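Local coordinates for protein sugar-phosphate aldolase (PDB 1PVT) that belongs to the class II aldolase and adducin N-terminal domain family, an AraD-like alpha/beta fold in which helices pack against a mixed beta sheet, at residues F51-P56 with L82-G87; H106-A111 with L175-V180. All blocks are in the same frame, centred on the assembly; numbering follows the deposited sequence.

Contact 1: F51-P56 with L82-G87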
ATOM      1  N   PHE A  51      -3.859  10.140 -18.032  1.00 86.37           N
ATOM      2  CA  PHE A  51      -2.610  10.892 -18.051  1.00 89.13           C
ATOM      3  C   PHE A  51      -1.610  10.124 -18.913  1.00 90.53           C
ATOM      4  O   PHE A  51      -1.870   8.976 -19.284  1.00 91.05           O
ATOM      5  CB  PHE A  51      -2.073  11.057 -16.625  1.00 90.26           C
ATOM      6  CG  PHE A  51      -1.781   9.752 -15.913  1.00 91.04           C
ATOM      7  CD1 PHE A  51      -0.535   9.134 -16.037  1.00 91.40           C
ATOM      8  CD2 PHE A  51      -2.744   9.157 -15.098  1.00 90.52           C
ATOM      9  CE1 PHE A  51      -0.253   7.946 -15.357  1.00 91.74           C
ATOM     10  CE2 PHE A  51      -2.474   7.973 -14.418  1.00 90.91           C
ATOM     11  CZ  PHE A  51      -1.226   7.366 -14.546  1.00 91.41           C
ATOM     12  N   ASP A  52      -0.472  10.733 -19.236  1.00 91.74           N
ATOM     13  CA  ASP A  52       0.498  10.036 -20.073  1.00 92.74           C
ATOM     14  C   ASP A  52       1.560   9.244 -19.334  1.00 92.71           C
ATOM     15  O   ASP A  52       2.498   9.807 -18.755  1.00 92.92           O
ATOM     16  CB  ASP A  52       1.205  10.987 -21.031  1.00 93.92           C
ATOM     17  CG  ASP A  52       2.144  10.249 -21.970  1.00 95.20           C
ATOM     18  OD1 ASP A  52       3.162   9.687 -21.494  1.00 95.09           O
ATOM     19  OD2 ASP A  52       1.845  10.215 -23.183  1.00 96.25           O
ATOM     20  N   TYR A  53       1.419   7.925 -19.391  1.00 92.07           N
ATOM     21  CA  TYR A  53       2.353   7.031 -18.744  1.00 91.50           C
ATOM     22  C   TYR A  53       3.582   6.834 -19.620  1.00 91.62           C
ATOM     23  O   TYR A  53       3.473   6.461 -20.786  1.00 90.71           O
ATOM     24  CB  TYR A  53       1.687   5.690 -18.477  1.00 90.59           C
ATOM     25  CG  TYR A  53       2.624   4.704 -17.861  1.00 90.57           C
ATOM     26  CD1 TYR A  53       3.181   4.944 -16.610  1.00 90.86           C
ATOM     27  CD2 TYR A  53       2.986   3.545 -18.538  1.00 91.21           C
ATOM     28  CE1 TYR A  53       4.082   4.054 -16.041  1.00 91.92           C
ATOM     29  CE2 TYR A  53       3.889   2.641 -17.986  1.00 91.84           C
ATOM     30  CZ  TYR A  53       4.434   2.899 -16.732  1.00 92.42           C
ATOM     31  OH  TYR A  53       5.324   2.004 -16.161  1.00 92.43           O
ATOM     32  N   ASP A  54       4.750   7.085 -19.038  1.00 92.61           N
ATOM     33  CA  ASP A  54       6.013   6.951 -19.748  1.00 93.75           C
ATOM     34  C   ASP A  54       6.994   6.040 -19.010  1.00 93.33           C
ATOM     35  O   ASP A  54       8.206   6.132 -19.199  1.00 93.55           O
ATOM     36  CB  ASP A  54       6.638   8.336 -19.954  1.00 96.27           C
ATOM     37  CG  ASP A  54       8.051   8.267 -20.529  1.00 98.89           C
ATOM     38  OD1 ASP A  54       8.232   7.639 -21.597  1.00100.39           O
ATOM     39  OD2 ASP A  54       8.980   8.839 -19.909  1.00 99.90           O
ATOM     40  N   GLY A  55       6.473   5.163 -18.161  1.00 93.26           N
ATOM     41  CA  GLY A  55       7.343   4.255 -17.435  1.00 93.05           C
ATOM     42  C   GLY A  55       7.413   2.926 -18.164  1.00 92.99           C
ATOM     43  O   GLY A  55       6.696   2.736 -19.149  1.00 93.38           O
ATOM     44  N   PRO A  56       8.264   1.983 -17.717  1.00 92.75           N
ATOM     45  CA  PRO A  56       8.382   0.674 -18.375  1.00 91.72           C
ATOM     46  C   PRO A  56       7.055  -0.082 -18.477  1.00 90.43           C
ATOM     47  O   PRO A  56       6.021   0.370 -17.986  1.00 89.52           O
ATOM     48  CB  PRO A  56       9.393  -0.065 -17.499  1.00 91.96           C
ATOM     49  CG  PRO A  56      10.268   1.047 -16.987  1.00 92.66           C
ATOM     50  CD  PRO A  56       9.255   2.118 -16.631  1.00 92.81           C
ATOM     51  N   LEU A  82      -3.790  -6.026 -14.555  1.00 57.15           N
ATOM     52  CA  LEU A  82      -3.624  -5.052 -15.606  1.00 58.32           C
ATOM     53  C   LEU A  82      -2.293  -5.141 -16.302  1.00 60.00           C
ATOM     54  O   LEU A  82      -1.296  -5.575 -15.723  1.00 60.89           O
ATOM     55  CB  LEU A  82      -3.763  -3.657 -15.024  1.00 57.10           C
ATOM     56  CG  LEU A  82      -4.999  -3.419 -14.173  1.00 56.42           C
ATOM     57  CD1 LEU A  82      -4.859  -2.060 -13.516  1.00 54.51           C
ATOM     58  CD2 LEU A  82      -6.268  -3.510 -15.029  1.00 55.43           C
ATOM     59  N   HIS A  83      -2.287  -4.724 -17.558  1.00 61.59           N
ATOM     60  CA  HIS A  83      -1.059  -4.692 -18.320  1.00 63.42           C
ATOM     61  C   HIS A  83      -0.808  -3.200 -18.522  1.00 63.76           C
ATOM     62  O   HIS A  83      -1.623  -2.490 -19.134  1.00 62.36           O
ATOM     63  CB  HIS A  83      -1.214  -5.416 -19.658  1.00 65.66           C
ATOM     64  CG  HIS A  83       0.066  -5.533 -20.427  1.00 68.32           C
ATOM     65  ND1 HIS A  83       1.255  -5.915 -19.841  1.00 69.55           N
ATOM     66  CD2 HIS A  83       0.345  -5.317 -21.735  1.00 68.70           C
ATOM     67  CE1 HIS A  83       2.211  -5.928 -20.752  1.00 69.45           C
ATOM     68  NE2 HIS A  83       1.686  -5.569 -21.910  1.00 69.45           N
ATOM     69  N   VAL A  84       0.304  -2.729 -17.964  1.00 65.17           N
ATOM     70  CA  VAL A  84       0.671  -1.326 -18.047  1.00 66.54           C
ATOM     71  C   VAL A  84       1.606  -1.061 -19.221  1.00 67.64           C
ATOM     72  O   VAL A  84       2.787  -1.441 -19.221  1.00 66.61           O
ATOM     73  CB  VAL A  84       1.315  -0.855 -16.725  1.00 66.36           C
ATOM     74  CG1 VAL A  84       1.740   0.593 -16.829  1.00 66.91           C
ATOM     75  CG2 VAL A  84       0.313  -1.008 -15.590  1.00 65.61           C
ATOM     76  N   LEU A  85       1.036  -0.411 -20.233  1.00 69.23           N
ATOM     77  CA  LEU A  85       1.756  -0.066 -21.443  1.00 70.97           C
ATOM     78  C   LEU A  85       1.918   1.422 -21.533  1.00 72.21           C
ATOM     79  O   LEU A  85       0.953   2.177 -21.360  1.00 72.81           O
ATOM     80  CB  LEU A  85       1.001  -0.549 -22.676  1.00 69.94           C
ATOM     81  CG  LEU A  85       1.041  -2.064 -22.837  1.00 69.51           C
ATOM     82  CD1 LEU A  85       0.125  -2.460 -23.969  1.00 69.19           C
ATOM     83  CD2 LEU A  85       2.484  -2.526 -23.073  1.00 66.83           C
ATOM     84  N   PRO A  86       3.147   1.867 -21.808  1.00 72.86           N
ATOM     85  CA  PRO A  86       3.414   3.296 -21.925  1.00 72.36           C
ATOM     86  C   PRO A  86       2.318   3.918 -22.771  1.00 71.91           C
ATOM     87  O   PRO A  86       1.484   3.221 -23.363  1.00 71.19           O
ATOM     88  CB  PRO A  86       4.770   3.334 -22.618  1.00 72.91           C
ATOM     89  CG  PRO A  86       5.447   2.098 -22.088  1.00 74.18           C
ATOM     90  CD  PRO A  86       4.342   1.068 -22.141  1.00 73.66           C
ATOM     91  N   GLY A  87       2.319   5.234 -22.840  1.00 72.01           N
ATOM     92  CA  GLY A  87       1.306   5.880 -23.634  1.00 73.02           C
ATOM     93  C   GLY A  87       0.199   6.289 -22.711  1.00 73.94           C
ATOM     94  O   GLY A  87       0.437   6.570 -21.539  1.00 73.92           O
TER

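Contact 2: H106-A111 with L175-V180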
ATOM      1  N   HIS A 106      -0.134   4.314  -7.099  1.00 54.23           N
ATOM      2  CA  HIS A 106       0.523   3.006  -7.068  1.00 54.40           C
ATOM      3  C   HIS A 106       1.413   2.869  -8.285  1.00 55.39           C
ATOM      4  O   HIS A 106       2.532   2.347  -8.218  1.00 54.13           O
ATOM      5  CB  HIS A 106      -0.522   1.886  -7.110  1.00 54.43           C
ATOM      6  CG  HIS A 106      -1.255   1.692  -5.820  1.00 53.95           C
ATOM      7  ND1 HIS A 106      -1.069   0.587  -5.018  1.00 52.26           N
ATOM      8  CD2 HIS A 106      -2.158   2.472  -5.181  1.00 54.05           C
ATOM      9  CE1 HIS A 106      -1.824   0.694  -3.941  1.00 52.16           C
ATOM     10  NE2 HIS A 106      -2.495   1.830  -4.014  1.00 52.74           N
ATOM     11  N   LEU A 107       0.883   3.335  -9.410  1.00 56.77           N
ATOM     12  CA  LEU A 107       1.599   3.272 -10.662  1.00 58.11           C
ATOM     13  C   LEU A 107       2.993   3.797 -10.467  1.00 59.68           C
ATOM     14  O   LEU A 107       3.974   3.099 -10.727  1.00 59.78           O
ATOM     15  CB  LEU A 107       0.901   4.112 -11.718  1.00 57.69           C
ATOM     16  CG  LEU A 107       0.565   3.335 -12.985  1.00 57.72           C
ATOM     17  CD1 LEU A 107       0.242   4.321 -14.090  1.00 57.79           C
ATOM     18  CD2 LEU A 107       1.739   2.441 -13.379  1.00 58.07           C
HETATM   19  N   MSE A 108       3.072   5.029  -9.983  1.00 61.64           N
HETATM   20  CA  MSE A 108       4.354   5.671  -9.776  1.00 65.35           C
HETATM   21  C   MSE A 108       5.340   4.909  -8.917  1.00 64.51           C
HETATM   22  O   MSE A 108       6.497   4.747  -9.306  1.00 64.12           O
HETATM   23  CB  MSE A 108       4.154   7.076  -9.222  1.00 70.78           C
HETATM   24  CG  MSE A 108       3.498   8.019 -10.227  1.00 78.70           C
HETATM   25 SE   MSE A 108       4.127   7.760 -12.080  1.00 92.02          SE
HETATM   26  CE  MSE A 108       2.384   7.516 -12.943  1.00 85.03           C
ATOM     27  N   ILE A 109       4.897   4.436  -7.756  1.00 64.45           N
ATOM     28  CA  ILE A 109       5.800   3.691  -6.882  1.00 64.22           C
ATOM     29  C   ILE A 109       6.273   2.439  -7.594  1.00 64.92           C
ATOM     30  O   ILE A 109       7.447   2.060  -7.508  1.00 64.60           O
ATOM     31  CB  ILE A 109       5.128   3.229  -5.573  1.00 62.73           C
ATOM     32  CG1 ILE A 109       4.520   4.414  -4.826  1.00 61.99           C
ATOM     33  CG2 ILE A 109       6.161   2.541  -4.690  1.00 61.73           C
ATOM     34  CD1 ILE A 109       3.131   4.783  -5.284  1.00 61.71           C
ATOM     35  N   HIS A 110       5.338   1.794  -8.284  1.00 65.48           N
ATOM     36  CA  HIS A 110       5.645   0.570  -9.001  1.00 66.59           C
ATOM     37  C   HIS A 110       6.715   0.792 -10.056  1.00 67.25           C
ATOM     38  O   HIS A 110       7.729   0.089 -10.076  1.00 66.52           O
ATOM     39  CB  HIS A 110       4.374  -0.004  -9.636  1.00 67.73           C
ATOM     40  CG  HIS A 110       3.585  -0.891  -8.716  1.00 68.10           C
ATOM     41  ND1 HIS A 110       4.152  -1.947  -8.030  1.00 68.21           N
ATOM     42  CD2 HIS A 110       2.268  -0.904  -8.400  1.00 68.23           C
ATOM     43  CE1 HIS A 110       3.218  -2.571  -7.334  1.00 67.11           C
ATOM     44  NE2 HIS A 110       2.066  -1.959  -7.543  1.00 67.65           N
ATOM     45  N   ALA A 111       6.496   1.771 -10.927  1.00 68.53           N
ATOM     46  CA  ALA A 111       7.469   2.060 -11.967  1.00 70.36           C
ATOM     47  C   ALA A 111       8.862   2.198 -11.341  1.00 72.24           C
ATOM     48  O   ALA A 111       9.785   1.447 -11.665  1.00 71.89           O
ATOM     49  CB  ALA A 111       7.079   3.338 -12.702  1.00 68.67           C
ATOM     50  N   LEU A 175       1.414  12.348  -5.595  1.00 66.50           N
ATOM     51  CA  LEU A 175       1.431  11.600  -4.358  1.00 65.37           C
ATOM     52  C   LEU A 175       2.486  10.506  -4.505  1.00 64.93           C
ATOM     53  O   LEU A 175       3.358  10.336  -3.647  1.00 64.30           O
ATOM     54  CB  LEU A 175       0.039  11.005  -4.110  1.00 65.67           C
ATOM     55  CG  LEU A 175      -0.219  10.278  -2.785  1.00 66.35           C
ATOM     56  CD1 LEU A 175       0.170  11.172  -1.610  1.00 65.95           C
ATOM     57  CD2 LEU A 175      -1.688   9.877  -2.706  1.00 66.02           C
ATOM     58  N   GLY A 176       2.416   9.791  -5.624  1.00 64.68           N
ATOM     59  CA  GLY A 176       3.359   8.718  -5.878  1.00 64.51           C
ATOM     60  C   GLY A 176       4.788   9.207  -5.928  1.00 64.77           C
ATOM     61  O   GLY A 176       5.639   8.747  -5.162  1.00 63.13           O
ATOM     62  N   LEU A 177       5.047  10.138  -6.846  1.00 66.10           N
ATOM     63  CA  LEU A 177       6.372  10.720  -7.012  1.00 66.80           C
ATOM     64  C   LEU A 177       6.894  11.115  -5.628  1.00 67.71           C
ATOM     65  O   LEU A 177       7.978  10.679  -5.210  1.00 67.26           O
ATOM     66  CB  LEU A 177       6.296  11.950  -7.924  1.00 65.17           C
ATOM     67  CG  LEU A 177       5.655  11.748  -9.300  1.00 64.52           C
ATOM     68  CD1 LEU A 177       5.647  13.072 -10.036  1.00 64.43           C
ATOM     69  CD2 LEU A 177       6.414  10.700 -10.096  1.00 62.89           C
ATOM     70  N   LYS A 178       6.115  11.933  -4.920  1.00 68.19           N
ATOM     71  CA  LYS A 178       6.490  12.358  -3.575  1.00 68.56           C
ATOM     72  C   LYS A 178       6.875  11.128  -2.745  1.00 69.03           C
ATOM     73  O   LYS A 178       8.002  11.011  -2.255  1.00 68.65           O
ATOM     74  CB  LYS A 178       5.317  13.068  -2.894  1.00 68.40           C
ATOM     75  CG  LYS A 178       4.980  14.443  -3.437  1.00 68.63           C
ATOM     76  CD  LYS A 178       4.186  15.245  -2.401  1.00 69.73           C
ATOM     77  CE  LYS A 178       4.122  16.724  -2.767  1.00 71.06           C
ATOM     78  NZ  LYS A 178       3.564  17.574  -1.672  1.00 72.37           N
ATOM     79  N   THR A 179       5.917  10.215  -2.610  1.00 70.01           N
ATOM     80  CA  THR A 179       6.087   8.988  -1.848  1.00 71.06           C
ATOM     81  C   THR A 179       7.373   8.248  -2.159  1.00 73.33           C
ATOM     82  O   THR A 179       8.108   7.860  -1.251  1.00 73.46           O
ATOM     83  CB  THR A 179       4.917   8.032  -2.095  1.00 69.54           C
ATOM     84  OG1 THR A 179       3.712   8.633  -1.611  1.00 67.72           O
ATOM     85  CG2 THR A 179       5.151   6.699  -1.388  1.00 67.81           C
ATOM     86  N   VAL A 180       7.640   8.043  -3.443  1.00 76.07           N
ATOM     87  CA  VAL A 180       8.844   7.328  -3.849  1.00 79.61           C
ATOM     88  C   VAL A 180      10.104   7.975  -3.283  1.00 82.16           C
ATOM     89  O   VAL A 180      11.022   7.283  -2.845  1.00 81.77           O
ATOM     90  CB  VAL A 180       8.966   7.255  -5.387  1.00 79.11           C
ATOM     91  CG1 VAL A 180      10.188   6.432  -5.778  1.00 79.06           C
ATOM     92  CG2 VAL A 180       7.707   6.644  -5.977  1.00 79.21           C
TER

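Contact 1: F51-P56 with L82-G87
Tyr53 and Gly87 form a single antiparallel, hydrogen-bonded bridge, and the tyrosine side chain then runs from that bridge back over the other segment. Tyr53 N gives a bond to Gly87 O, and Gly87 N gives one to Tyr53 O, each 2.7 Å long and clearly bent. Glycine fits position 87: at its positive phi of 97°, a CB would collide with the carbonyl oxygen of Pro86.

The Tyr53 side chain starts with CB 3.4 Å from Gly87 O. CG is anti to the backbone N (chi1 178°), beside the carbonyl carbon. In the ring, Tyr53 CD2 comes within 3.4 Å of Pro86 CA, an oblique approach, while Leu85 O lies at the ring edge, near its plane and 3.7 Å from CD2. Val84 CG1 covers one face, with the two side chains crossing at about a right angle. Over the centre of the opposite face sits Gly55 N, 3.3 Å above the plane; a CB at Gly55 would run into Tyr53 OH, so glycine suits the place. At the tip, Tyr53 OH gives a 2.5 Å bond to Pro56 O, in the carbonyl plane and on a lone pair, tying the ring end back to its own segment. Nearby, Pro86 CG rests 3.3 Å from Gly55 O.

Tyr49 meets the Tyr53 ring from outside the two segments and gives its own hydroxyl to Leu85 O; Val84 continues into the sheet by pairing with Met58.

Tyrosine fits this place because its long flat ring can be sandwiched while its one polar atom still finds an acceptor. The chemistry implies that the buried ring is held at both ends: the backbone pair fixes its root, and the hydroxyl bond restrains its tip.

Contact 2: H106-A111 with L175-V180
The Ile109 side chain overlaps that of Val180, the two lying alongside and pointing opposite ways. Val180 CG2 lies 3.6 Å from Ile109 CA, one methyl of the beta-branched valine set against helix backbone. Farther out, Ile109 CG1 meets Thr179 CG2 at 4.2 Å, and Ile109 CD1 reaches Gly176 CA at 4.0 Å. Gly176 is the close point for Met108 too, a selenomethionine whose CB stands 3.8 Å from Gly176 CA. With hydrogen alone in place of a side chain, this glycine lets the two backbones come near, and the local axes approach to 7.7 Å. Beyond it, Met108 CG runs beside Leu177 CD2, the two side chains pointing the same way.

With OG1 beside the backbone N (chi1 -64°), where it bonds to Leu175 O of its own helix, the methyl CG2 of Thr179 is left facing Ile109. That donor lies above the carbonyl plane, and the same oxygen also takes the Thr179 N-H.

No hydrogen bond joins the segments, which cross at -39°. Ile109 touches Ile123 of strand 122-126, and Thr179 OG1 has a weak hydrogen bond with Trp191 NE1 of strand 188-191, consistent with two helices packed side by side against the sheet of an alpha/beta fold.

From the N terminus, the chain first reaches 51-56, then runs through strand 58-63, helix 69-72 and strand 79-84 before contact 1 closes this loop at 82-87. Strand 89-92 follows, and helix 103-115 opens contact 2, whose longer loop takes in strands 122-126 and 163-165 and several helices before helix 173-182 shuts it. The two closures are in series, neither nesting nor crossing. They nevertheless touch in space, with centres about 13 Å apart: Phe51 packs on Leu107 and Met108, and Leu107 also reaches Tyr53 and Val84. Helix 103-115 thus connects the 51-56 segment and the end of strand 79-84 with helix 173-182.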